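Local coordinates for protein phist (Plasmodium falciparum, PDB 4JLE) that binds the virulence factor PfEMP1, probably through its PHIST domain, and comigrates with it to knobs on the surface of the infected host cell, at residues Glu23-Glu26 / Met27-Ser30; Arg37-Met40 / Asn41-Phe44; Glu116-Lys119 / Phe120-Leu124; Val123-Tyr126 / Val127-Trp131. All blocks are in the same frame, centred on the assembly; numbering follows the deposited sequence.

Contact 1: residues Glu23-Glu26 / Met27-Ser30; sequences EINE and MINS
The carbonyl oxygen of Ile24 takes the backbone N-H of Ile28, with Ile24 O and Ile28 N 2.9 Å apart and a nearly straight N-H...O angle of 164°. The Ile28 side chain crowds the same oxygen. Its CG1 lies 3.2 Å from Ile24 O, and its CD1 is close by. CG1 of Ile28 stands beside its own backbone N, anti to the carbonyl carbon (chi1 -66°), and the chain then runs on extended. This sends CD1 back along the helix to CG2 of Ile24, 3.8 Å away, and the two branched side chains cross at a slant. Asn25 O is used in a similar way one residue on. It accepts from Asn29 N at 2.9 Å, and CB of Asn29 leans on it as well. Met27 N donates to Glu23 O, and CG of Met27 sits 3.4 Å from that oxygen. These are i to i+4 contacts in the last turns of the short helix 21-28. Asn29 is the first residue to leave helical angles, and only a weak bond joins Ser30 N to Met27 O. Ile24 and Met27 face helix 37-72 of the same chain, at Ile42 and Ile43. Ile28 packs on Leu124 of the second subunit, and Met27 O receives a weak hydrogen bond from Arg117 of that subunit. The chemistry implies a helix end held inside by backbone bonds: Ile24 and Met27 lie against helix 37-72, and Ile28 and Met27 also meet the second subunit.

Contact 2: residues Arg37-Met40 / Asn41-Phe44; sequences RNDM and NIIF
Asn38 and Ile42 are brought together by their first torsions. CG of Asn38 is anti to its backbone N (chi1 171°), whereas CG1 of Ile42 stands beside its own N (chi1 -77°). One turn apart on the first turns of helix 37-72, a long helix of the three-helix bundle, these torsions turn the two side chains to meet. Here CD1 of Ile42 comes 3.2 Å from OD1 of Asn38 and also lies near ND2, so the methyl packs against the amide. Arg37 and Asn41 make the next i to i+4 pair. They lie side by side and point the same way. The aliphatic part of Arg37 does the touching, with CG 3.9 Å from ND2 of Asn41. The guanidinium and amide planes are steeply inclined, 71° apart. The guanidinium reaches onward to the second subunit, where NH1 of Arg37 makes a weak hydrogen bond to the backbone oxygen of Leu108. Four successive backbone bonds run beneath these side chains. Of these, Ile42 N to Asn38 O is 2.9 Å long. Ile43 N to Asp39 O is 3.0 Å. On the buried side, Ile43 meets Met27 of helix 21-28, and Phe44 packs edge-to-face with Phe107 and Phe120 of the second subunit. The start of the helix thus serves both the fold and the dimer. The Phe44 side chain passes close to Met40 O, the acceptor of its own N: CD2 of Phe44 lies 3.2 Å from that oxygen.

Contact 3: residues Glu116-Lys119 / Phe120-Leu124; sequences ERKK and FKEVL
Lys118 and Glu122 slant across each other one turn apart, both on the exposed side of the helix. The contact is made by the lysine methylenes and not by its ammonium group. CE of Lys118 is 3.4 Å from OE2 of Glu122, and CD follows at 3.7 Å from the same oxygen. Lys118 NZ stands 4.7 Å from Glu122 OE2, so the opposite charges probably attract without forming a salt bridge. The kink at the end of the lysine (chi4 80°) turns NZ away from the straight run of the chain. Glu122 has CG beside its backbone N (chi1 -77°), which lays the side chain back over the preceding turn, with CG 3.4 Å from Lys118 O. Glu116 is the N-cap residue of helix 117-163, the last long helix of the three-helix bundle. Its carbonyl oxygen takes Phe120 N at 3.2 Å. Glu116 also belongs to a short strand that pairs antiparallel with a strand of the second subunit. Phe120 and Arg117 turn toward that subunit. Phe120 packs on Met40 of the second subunit, and Arg117 donates from NE and NH2 to the backbone oxygens of Asn32 and Phe34 of the second subunit. Farther along the helix, CG2 of Val123 rests 3.3 Å from Lys119 O, the oxygen that also accepts Val123 N.

Contact 4: residues Val123-Tyr126 / Val127-Trp131; sequences VLEY and VKREW
Tyr126 O accepts the backbone N-H of Glu130 at 2.9 Å from Glu130 N, with an N-H...O angle of 163°. The matching bonds before it are Val127 N to Val123 O, Lys128 N to Leu124 O, and Arg129 N to Glu125 O. Together they carry helix 117-163 through this turn. The Glu130 side chain then folds over the Tyr126 ring. Its CG makes a CH-pi contact, 3.8 Å from the ring centroid, over the face and shifted toward the rim. The bend at chi2 (-69°) lays the carboxylate nearly parallel to the ring, above its hydroxyl end, the planes 6° apart. Its OE1 stays 3.7 Å from Tyr126 OH. In the neighbouring i to i+4 pair, Arg129 folds back on Glu125. The Glu125 carbonyl oxygen lies over the centre of the guanidinium face, with CZ of Arg129 3.5 Å from Glu125 O. NH2 of Arg129 reaches CB of Glu125, also at 3.5 Å, while the carboxylate of Glu125 has a long, weak ion pair with Lys121. Across the subunit interface, Tyr126 stacks with Tyr105 of the second subunit, and Val123 packs on Leu110 of that subunit. Packing of Glu130 on Leu102 of the second subunit adds to this interface. Glu130 thus meets the tyrosine through its methylene and carboxylate by packing, on a ring that also takes part in the dimer interface.

Contacts 1 and 2 are neighbours, with centres 11 Å apart. They touch directly, as Met27 CE lies 3.4 Å from Asp39 OD1 and Ile24 CD1 lies 3.7 Å from Ile42 CG2. Contacts 3 and 4 are also 11 Å apart between centres and share Val123 and Leu124 on helix 117-163. Within one chain the two pairs do not touch, although contacts 2 and 3 come within about 5 Å between nearest atoms. Contacts 1 and 3 have centres 32 Å apart. The dimer brings the pairs together: contacts 1 and 2 of one subunit face contacts 3 and 4 of the other.

Contact 1: residues Glu23-Glu26 / Met27-Ser30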
loop_
_atom_site.group_PDB
_atom_site.type_symbol
_atom_site.label_atom_id
_atom_site.label_comp_id
_atom_site.label_asym_id
_atom_site.label_seq_id
_atom_site.Cartn_x
_atom_site.Cartn_y
_atom_site.Cartn_z
ATOM N N GLU B 23 26.630 -9.623 6.047
ATOM C CA GLU B 23 26.234 -9.468 7.454
ATOM C C GLU B 23 24.960 -10.271 7.757
ATOM O O GLU B 23 24.903 -10.993 8.750
ATOM C CB GLU B 23 25.973 -7.970 7.745
ATOM C CG GLU B 23 25.367 -7.659 9.113
ATOM C CD GLU B 23 24.815 -6.262 9.316
ATOM O OE1 GLU B 23 24.623 -5.526 8.323
ATOM O OE2 GLU B 23 24.484 -5.940 10.477
ATOM N N ILE B 24 23.941 -10.123 6.880
ATOM C CA ILE B 24 22.625 -10.772 6.986
ATOM C C ILE B 24 22.776 -12.284 6.824
ATOM O O ILE B 24 22.210 -13.022 7.635
ATOM C CB ILE B 24 21.557 -10.158 5.998
ATOM C CG1 ILE B 24 21.397 -8.630 6.176
ATOM C CG2 ILE B 24 20.199 -10.859 6.083
ATOM C CD1 ILE B 24 21.037 -8.095 7.536
ATOM N N ASN B 25 23.546 -12.746 5.820
ATOM C CA ASN B 25 23.754 -14.191 5.634
ATOM C C ASN B 25 24.514 -14.788 6.844
ATOM O O ASN B 25 24.125 -15.828 7.358
ATOM C CB ASN B 25 24.476 -14.487 4.311
ATOM C CG ASN B 25 23.589 -14.246 3.094
ATOM O OD1 ASN B 25 22.354 -14.342 3.157
ATOM N ND2 ASN B 25 24.202 -13.917 1.955
ATOM N N GLU B 26 25.515 -14.069 7.342
ATOM C CA GLU B 26 26.307 -14.416 8.519
ATOM C C GLU B 26 25.391 -14.621 9.727
ATOM O O GLU B 26 25.494 -15.640 10.410
ATOM C CB GLU B 26 27.292 -13.290 8.784
ATOM C CG GLU B 26 28.638 -13.726 9.299
ATOM C CD GLU B 26 29.481 -12.543 9.729
ATOM O OE1 GLU B 26 29.870 -12.504 10.920
ATOM O OE2 GLU B 26 29.723 -11.643 8.889
ATOM N N MET B 27 24.462 -13.668 9.953
ATOM C CA MET B 27 23.501 -13.697 11.044
ATOM C C MET B 27 22.564 -14.884 10.912
ATOM O O MET B 27 22.363 -15.595 11.897
ATOM C CB MET B 27 22.698 -12.394 11.077
ATOM C CG MET B 27 23.386 -11.285 11.811
ATOM S SD MET B 27 22.332 -9.828 11.766
ATOM C CE MET B 27 22.798 -9.094 13.209
ATOM N N ILE B 28 22.013 -15.109 9.695
ATOM C CA ILE B 28 21.104 -16.225 9.411
ATOM C C ILE B 28 21.800 -17.565 9.706
ATOM O O ILE B 28 21.243 -18.401 10.426
ATOM C CB ILE B 28 20.569 -16.174 7.946
ATOM C CG1 ILE B 28 19.676 -14.948 7.702
ATOM C CG2 ILE B 28 19.814 -17.468 7.556
ATOM C CD1 ILE B 28 19.555 -14.559 6.169
ATOM N N ASN B 29 23.021 -17.729 9.183
ATOM C CA ASN B 29 23.818 -18.940 9.243
ATOM C C ASN B 29 24.661 -19.072 10.516
ATOM O O ASN B 29 25.510 -19.968 10.558
ATOM C CB ASN B 29 24.749 -19.012 8.011
ATOM C CG ASN B 29 24.045 -19.055 6.677
ATOM O OD1 ASN B 29 22.869 -19.442 6.567
ATOM N ND2 ASN B 29 24.773 -18.636 5.639
ATOM N N SER B 30 24.440 -18.208 11.543
ATOM C CA SER B 30 25.204 -18.255 12.789
ATOM C C SER B 30 24.971 -19.574 13.524
ATOM O O SER B 30 23.852 -20.124 13.498
ATOM C CB SER B 30 24.833 -17.078 13.684
ATOM O OG SER B 30 25.488 -17.159 14.938
#

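Contact 2: residues Arg37-Met40 / Asn41-Phe44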
loop_
_atom_site.group_PDB
_atom_site.type_symbol
_atom_site.label_atom_id
_atom_site.label_comp_id
_atom_site.label_asym_id
_atom_site.label_seq_id
_atom_site.Cartn_x
_atom_site.Cartn_y
_atom_site.Cartn_z
ATOM N N ARG B 37 16.049 -10.004 19.512
ATOM C CA ARG B 37 15.147 -9.082 18.822
ATOM C C ARG B 37 15.889 -8.097 17.946
ATOM O O ARG B 37 15.416 -7.828 16.855
ATOM C CB ARG B 37 14.297 -8.325 19.830
ATOM C CG ARG B 37 13.050 -7.716 19.189
ATOM C CD ARG B 37 12.496 -6.579 20.028
ATOM N NE ARG B 37 12.021 -6.989 21.360
ATOM C CZ ARG B 37 10.754 -6.930 21.780
ATOM N NH1 ARG B 37 9.795 -6.497 20.965
ATOM N NH2 ARG B 37 10.435 -7.321 23.009
ATOM N N ASN B 38 17.055 -7.578 18.378
ATOM C CA ASN B 38 17.814 -6.647 17.551
ATOM C C ASN B 38 18.170 -7.270 16.200
ATOM O O ASN B 38 17.778 -6.758 15.148
ATOM C CB ASN B 38 19.077 -6.195 18.255
ATOM C CG ASN B 38 19.975 -5.410 17.313
ATOM O OD1 ASN B 38 19.495 -4.533 16.552
ATOM N ND2 ASN B 38 21.286 -5.730 17.320
ATOM N N ASP B 39 18.873 -8.405 16.248
ATOM C CA ASP B 39 19.288 -9.152 15.078
ATOM C C ASP B 39 18.087 -9.544 14.182
ATOM O O ASP B 39 18.184 -9.448 12.954
ATOM C CB ASP B 39 20.098 -10.364 15.548
ATOM C CG ASP B 39 21.417 -9.997 16.238
ATOM O OD1 ASP B 39 21.684 -8.767 16.419
ATOM O OD2 ASP B 39 22.236 -10.931 16.508
ATOM N N MET B 40 16.936 -9.901 14.786
ATOM C CA MET B 40 15.721 -10.256 14.033
ATOM C C MET B 40 15.171 -9.045 13.310
ATOM O O MET B 40 14.759 -9.155 12.155
ATOM C CB MET B 40 14.645 -10.847 14.964
ATOM C CG MET B 40 15.037 -12.237 15.556
ATOM S SD MET B 40 13.601 -12.991 16.384
ATOM C CE MET B 40 13.896 -12.546 18.154
ATOM N N ASN B 41 15.224 -7.869 13.970
ATOM C CA ASN B 41 14.740 -6.616 13.412
ATOM C C ASN B 41 15.642 -6.160 12.270
ATOM O O ASN B 41 15.133 -5.808 11.211
ATOM C CB ASN B 41 14.613 -5.548 14.512
ATOM C CG ASN B 41 13.470 -5.768 15.494
ATOM O OD1 ASN B 41 12.628 -6.662 15.338
ATOM N ND2 ASN B 41 13.413 -4.947 16.530
ATOM N N ILE B 42 16.972 -6.248 12.453
ATOM C CA ILE B 42 17.947 -5.909 11.407
ATOM C C ILE B 42 17.632 -6.746 10.173
ATOM O O ILE B 42 17.540 -6.187 9.082
ATOM C CB ILE B 42 19.430 -6.127 11.916
ATOM C CG1 ILE B 42 19.869 -4.979 12.836
ATOM C CG2 ILE B 42 20.442 -6.356 10.734
ATOM C CD1 ILE B 42 21.001 -5.301 13.778
ATOM N N ILE B 43 17.454 -8.078 10.346
ATOM C CA ILE B 43 17.223 -8.989 9.222
ATOM C C ILE B 43 15.882 -8.662 8.533
ATOM O O ILE B 43 15.831 -8.639 7.306
ATOM C CB ILE B 43 17.317 -10.502 9.655
ATOM C CG1 ILE B 43 18.764 -10.891 10.041
ATOM C CG2 ILE B 43 16.832 -11.449 8.535
ATOM C CD1 ILE B 43 18.877 -12.194 10.868
ATOM N N PHE B 44 14.821 -8.386 9.310
ATOM C CA PHE B 44 13.530 -8.102 8.709
ATOM C C PHE B 44 13.552 -6.763 7.977
ATOM O O PHE B 44 12.916 -6.665 6.934
ATOM C CB PHE B 44 12.379 -8.182 9.731
ATOM C CG PHE B 44 11.914 -9.602 10.021
ATOM C CD1 PHE B 44 11.574 -10.471 8.982
ATOM C CD2 PHE B 44 11.765 -10.053 11.334
ATOM C CE1 PHE B 44 11.137 -11.780 9.253
ATOM C CE2 PHE B 44 11.302 -11.345 11.601
ATOM C CZ PHE B 44 11.007 -12.205 10.559
#

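Contact 3: residues Glu116-Lys119 / Phe120-Leu124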
loop_
_atom_site.group_PDB
_atom_site.type_symbol
_atom_site.label_atom_id
_atom_site.label_comp_id
_atom_site.label_asym_id
_atom_site.label_seq_id
_atom_site.Cartn_x
_atom_site.Cartn_y
_atom_site.Cartn_z
ATOM N N GLU B 116 0.720 -10.872 26.905
ATOM C CA GLU B 116 0.221 -10.050 27.987
ATOM C C GLU B 116 -0.838 -9.088 27.430
ATOM O O GLU B 116 -0.560 -8.348 26.480
ATOM C CB GLU B 116 1.380 -9.303 28.667
ATOM C CG GLU B 116 1.058 -8.921 30.105
ATOM C CD GLU B 116 1.889 -7.812 30.728
ATOM O OE1 GLU B 116 2.564 -7.056 29.988
ATOM O OE2 GLU B 116 1.834 -7.680 31.971
ATOM N N ARG B 117 -2.072 -9.164 27.960
ATOM C CA ARG B 117 -3.183 -8.328 27.505
ATOM C C ARG B 117 -2.854 -6.815 27.607
ATOM O O ARG B 117 -3.258 -6.069 26.723
ATOM C CB ARG B 117 -4.465 -8.656 28.288
ATOM C CG ARG B 117 -5.739 -8.182 27.596
ATOM C CD ARG B 117 -6.997 -8.665 28.286
ATOM N NE ARG B 117 -7.172 -10.110 28.132
ATOM C CZ ARG B 117 -7.958 -10.685 27.225
ATOM N NH1 ARG B 117 -8.670 -9.943 26.384
ATOM N NH2 ARG B 117 -8.044 -12.007 27.155
ATOM N N LYS B 118 -2.120 -6.389 28.667
ATOM C CA LYS B 118 -1.674 -5.009 28.936
ATOM C C LYS B 118 -0.934 -4.447 27.713
ATOM O O LYS B 118 -1.310 -3.383 27.216
ATOM C CB LYS B 118 -0.757 -4.977 30.188
ATOM C CG LYS B 118 -0.506 -3.595 30.794
ATOM C CD LYS B 118 0.871 -3.535 31.464
ATOM C CE LYS B 118 1.239 -2.180 32.027
ATOM N NZ LYS B 118 0.600 -1.916 33.342
ATOM N N LYS B 119 0.096 -5.186 27.239
ATOM C CA LYS B 119 0.939 -4.903 26.078
ATOM C C LYS B 119 0.092 -4.832 24.782
ATOM O O LYS B 119 0.308 -3.942 23.954
ATOM C CB LYS B 119 2.012 -6.003 25.968
ATOM C CG LYS B 119 3.052 -5.787 24.872
ATOM C CD LYS B 119 3.751 -7.106 24.498
ATOM C CE LYS B 119 5.056 -7.362 25.227
ATOM N NZ LYS B 119 5.852 -8.431 24.566
ATOM N N PHE B 120 -0.837 -5.785 24.603
ATOM C CA PHE B 120 -1.713 -5.832 23.442
ATOM C C PHE B 120 -2.580 -4.561 23.390
ATOM O O PHE B 120 -2.712 -3.952 22.329
ATOM C CB PHE B 120 -2.590 -7.100 23.470
ATOM C CG PHE B 120 -3.609 -7.131 22.351
ATOM C CD1 PHE B 120 -3.226 -7.406 21.044
ATOM C CD2 PHE B 120 -4.942 -6.823 22.594
ATOM C CE1 PHE B 120 -4.158 -7.412 20.012
ATOM C CE2 PHE B 120 -5.877 -6.823 21.557
ATOM C CZ PHE B 120 -5.479 -7.125 20.272
ATOM N N LYS B 121 -3.155 -4.177 24.545
ATOM C CA LYS B 121 -4.007 -3.005 24.746
ATOM C C LYS B 121 -3.215 -1.717 24.452
ATOM O O LYS B 121 -3.744 -0.810 23.814
ATOM C CB LYS B 121 -4.541 -3.017 26.176
ATOM C CG LYS B 121 -5.764 -2.156 26.411
ATOM C CD LYS B 121 -6.325 -2.380 27.823
ATOM C CE LYS B 121 -6.612 -1.092 28.574
ATOM N NZ LYS B 121 -7.819 -0.398 28.052
ATOM N N GLU B 122 -1.934 -1.666 24.872
ATOM C CA GLU B 122 -1.052 -0.528 24.612
ATOM C C GLU B 122 -0.831 -0.346 23.108
ATOM O O GLU B 122 -0.970 0.774 22.610
ATOM C CB GLU B 122 0.300 -0.706 25.308
ATOM C CG GLU B 122 0.295 -0.424 26.795
ATOM C CD GLU B 122 1.537 -0.883 27.548
ATOM O OE1 GLU B 122 2.610 -1.075 26.921
ATOM O OE2 GLU B 122 1.433 -1.034 28.786
ATOM N N VAL B 123 -0.488 -1.446 22.395
ATOM C CA VAL B 123 -0.249 -1.447 20.948
ATOM C C VAL B 123 -1.521 -0.973 20.218
ATOM O O VAL B 123 -1.454 -0.103 19.347
ATOM C CB VAL B 123 0.221 -2.834 20.463
ATOM C CG1 VAL B 123 0.224 -2.912 18.937
ATOM C CG2 VAL B 123 1.610 -3.156 21.013
ATOM N N LEU B 124 -2.670 -1.522 20.625
ATOM C CA LEU B 124 -3.984 -1.215 20.078
ATOM C C LEU B 124 -4.348 0.259 20.260
ATOM O O LEU B 124 -4.835 0.874 19.324
ATOM C CB LEU B 124 -5.015 -2.120 20.761
ATOM C CG LEU B 124 -6.330 -2.348 20.037
ATOM C CD1 LEU B 124 -6.132 -3.140 18.738
ATOM C CD2 LEU B 124 -7.275 -3.090 20.930
#

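Contact 4: residues Val123-Tyr126 / Val127-Trp131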
loop_
_atom_site.group_PDB
_atom_site.type_symbol
_atom_site.label_atom_id
_atom_site.label_comp_id
_atom_site.label_asym_id
_atom_site.label_seq_id
_atom_site.Cartn_x
_atom_site.Cartn_y
_atom_site.Cartn_z
ATOM N N VAL B 123 -0.488 -1.446 22.395
ATOM C CA VAL B 123 -0.249 -1.447 20.948
ATOM C C VAL B 123 -1.521 -0.973 20.218
ATOM O O VAL B 123 -1.454 -0.103 19.347
ATOM C CB VAL B 123 0.221 -2.834 20.463
ATOM C CG1 VAL B 123 0.224 -2.912 18.937
ATOM C CG2 VAL B 123 1.610 -3.156 21.013
ATOM N N LEU B 124 -2.670 -1.522 20.625
ATOM C CA LEU B 124 -3.984 -1.215 20.078
ATOM C C LEU B 124 -4.348 0.259 20.260
ATOM O O LEU B 124 -4.835 0.874 19.324
ATOM C CB LEU B 124 -5.015 -2.120 20.761
ATOM C CG LEU B 124 -6.330 -2.348 20.037
ATOM C CD1 LEU B 124 -6.132 -3.140 18.738
ATOM C CD2 LEU B 124 -7.275 -3.090 20.930
ATOM N N GLU B 125 -4.070 0.828 21.436
ATOM C CA GLU B 125 -4.339 2.234 21.731
ATOM C C GLU B 125 -3.461 3.139 20.861
ATOM O O GLU B 125 -3.939 4.166 20.407
ATOM C CB GLU B 125 -4.148 2.531 23.229
ATOM C CG GLU B 125 -5.360 2.103 24.045
ATOM C CD GLU B 125 -5.248 2.033 25.561
ATOM O OE1 GLU B 125 -4.124 1.874 26.094
ATOM O OE2 GLU B 125 -6.315 2.070 26.215
ATOM N N TYR B 126 -2.217 2.730 20.583
ATOM C CA TYR B 126 -1.287 3.461 19.720
ATOM C C TYR B 126 -1.782 3.451 18.256
ATOM O O TYR B 126 -1.770 4.494 17.612
ATOM C CB TYR B 126 0.124 2.867 19.820
ATOM C CG TYR B 126 1.139 3.494 18.891
ATOM C CD1 TYR B 126 1.839 4.639 19.261
ATOM C CD2 TYR B 126 1.429 2.922 17.654
ATOM C CE1 TYR B 126 2.794 5.211 18.416
ATOM C CE2 TYR B 126 2.401 3.469 16.811
ATOM C CZ TYR B 126 3.080 4.615 17.198
ATOM O OH TYR B 126 4.015 5.176 16.362
ATOM N N VAL B 127 -2.192 2.277 17.742
ATOM C CA VAL B 127 -2.712 2.104 16.388
ATOM C C VAL B 127 -3.948 3.020 16.183
ATOM O O VAL B 127 -4.012 3.736 15.175
ATOM C CB VAL B 127 -3.015 0.606 16.123
ATOM C CG1 VAL B 127 -3.958 0.401 14.930
ATOM C CG2 VAL B 127 -1.720 -0.171 15.942
ATOM N N LYS B 128 -4.886 3.034 17.161
ATOM C CA LYS B 128 -6.103 3.863 17.112
ATOM C C LYS B 128 -5.769 5.375 17.083
ATOM O O LYS B 128 -6.351 6.108 16.272
ATOM C CB LYS B 128 -7.051 3.528 18.270
ATOM C CG LYS B 128 -7.733 2.167 18.112
ATOM C CD LYS B 128 -8.919 1.985 19.048
ATOM C CE LYS B 128 -9.585 0.633 18.868
ATOM N NZ LYS B 128 -10.868 0.531 19.622
ATOM N N ARG B 129 -4.790 5.814 17.928
ATOM C CA ARG B 129 -4.339 7.213 18.005
ATOM C C ARG B 129 -3.672 7.644 16.697
ATOM O O ARG B 129 -3.975 8.722 16.196
ATOM C CB ARG B 129 -3.395 7.457 19.206
ATOM C CG ARG B 129 -4.161 7.840 20.469
ATOM C CD ARG B 129 -3.287 8.261 21.648
ATOM N NE ARG B 129 -2.485 7.158 22.190
ATOM C CZ ARG B 129 -2.912 6.257 23.074
ATOM N NH1 ARG B 129 -4.157 6.309 23.541
ATOM N NH2 ARG B 129 -2.101 5.296 23.490
ATOM N N GLU B 130 -2.821 6.785 16.122
ATOM C CA GLU B 130 -2.142 7.023 14.844
ATOM C C GLU B 130 -3.133 7.134 13.689
ATOM O O GLU B 130 -2.908 7.950 12.798
ATOM C CB GLU B 130 -1.124 5.919 14.538
ATOM C CG GLU B 130 0.110 5.949 15.428
ATOM C CD GLU B 130 1.038 7.129 15.218
ATOM O OE1 GLU B 130 1.758 7.142 14.191
ATOM O OE2 GLU B 130 1.049 8.036 16.086
ATOM N N TRP B 131 -4.233 6.341 13.711
ATOM C CA TRP B 131 -5.246 6.410 12.670
ATOM C C TRP B 131 -6.061 7.709 12.736
ATOM O O TRP B 131 -6.448 8.229 11.692
ATOM C CB TRP B 131 -6.172 5.218 12.736
ATOM C CG TRP B 131 -5.676 4.036 11.972
ATOM C CD1 TRP B 131 -5.470 2.776 12.460
ATOM C CD2 TRP B 131 -5.408 3.974 10.558
ATOM N NE1 TRP B 131 -5.171 1.923 11.437
ATOM C CE2 TRP B 131 -5.066 2.639 10.264
ATOM C CE3 TRP B 131 -5.402 4.927 9.510
ATOM C CZ2 TRP B 131 -4.765 2.221 8.954
ATOM C CZ3 TRP B 131 -5.112 4.516 8.219
ATOM C CH2 TRP B 131 -4.797 3.184 7.945
#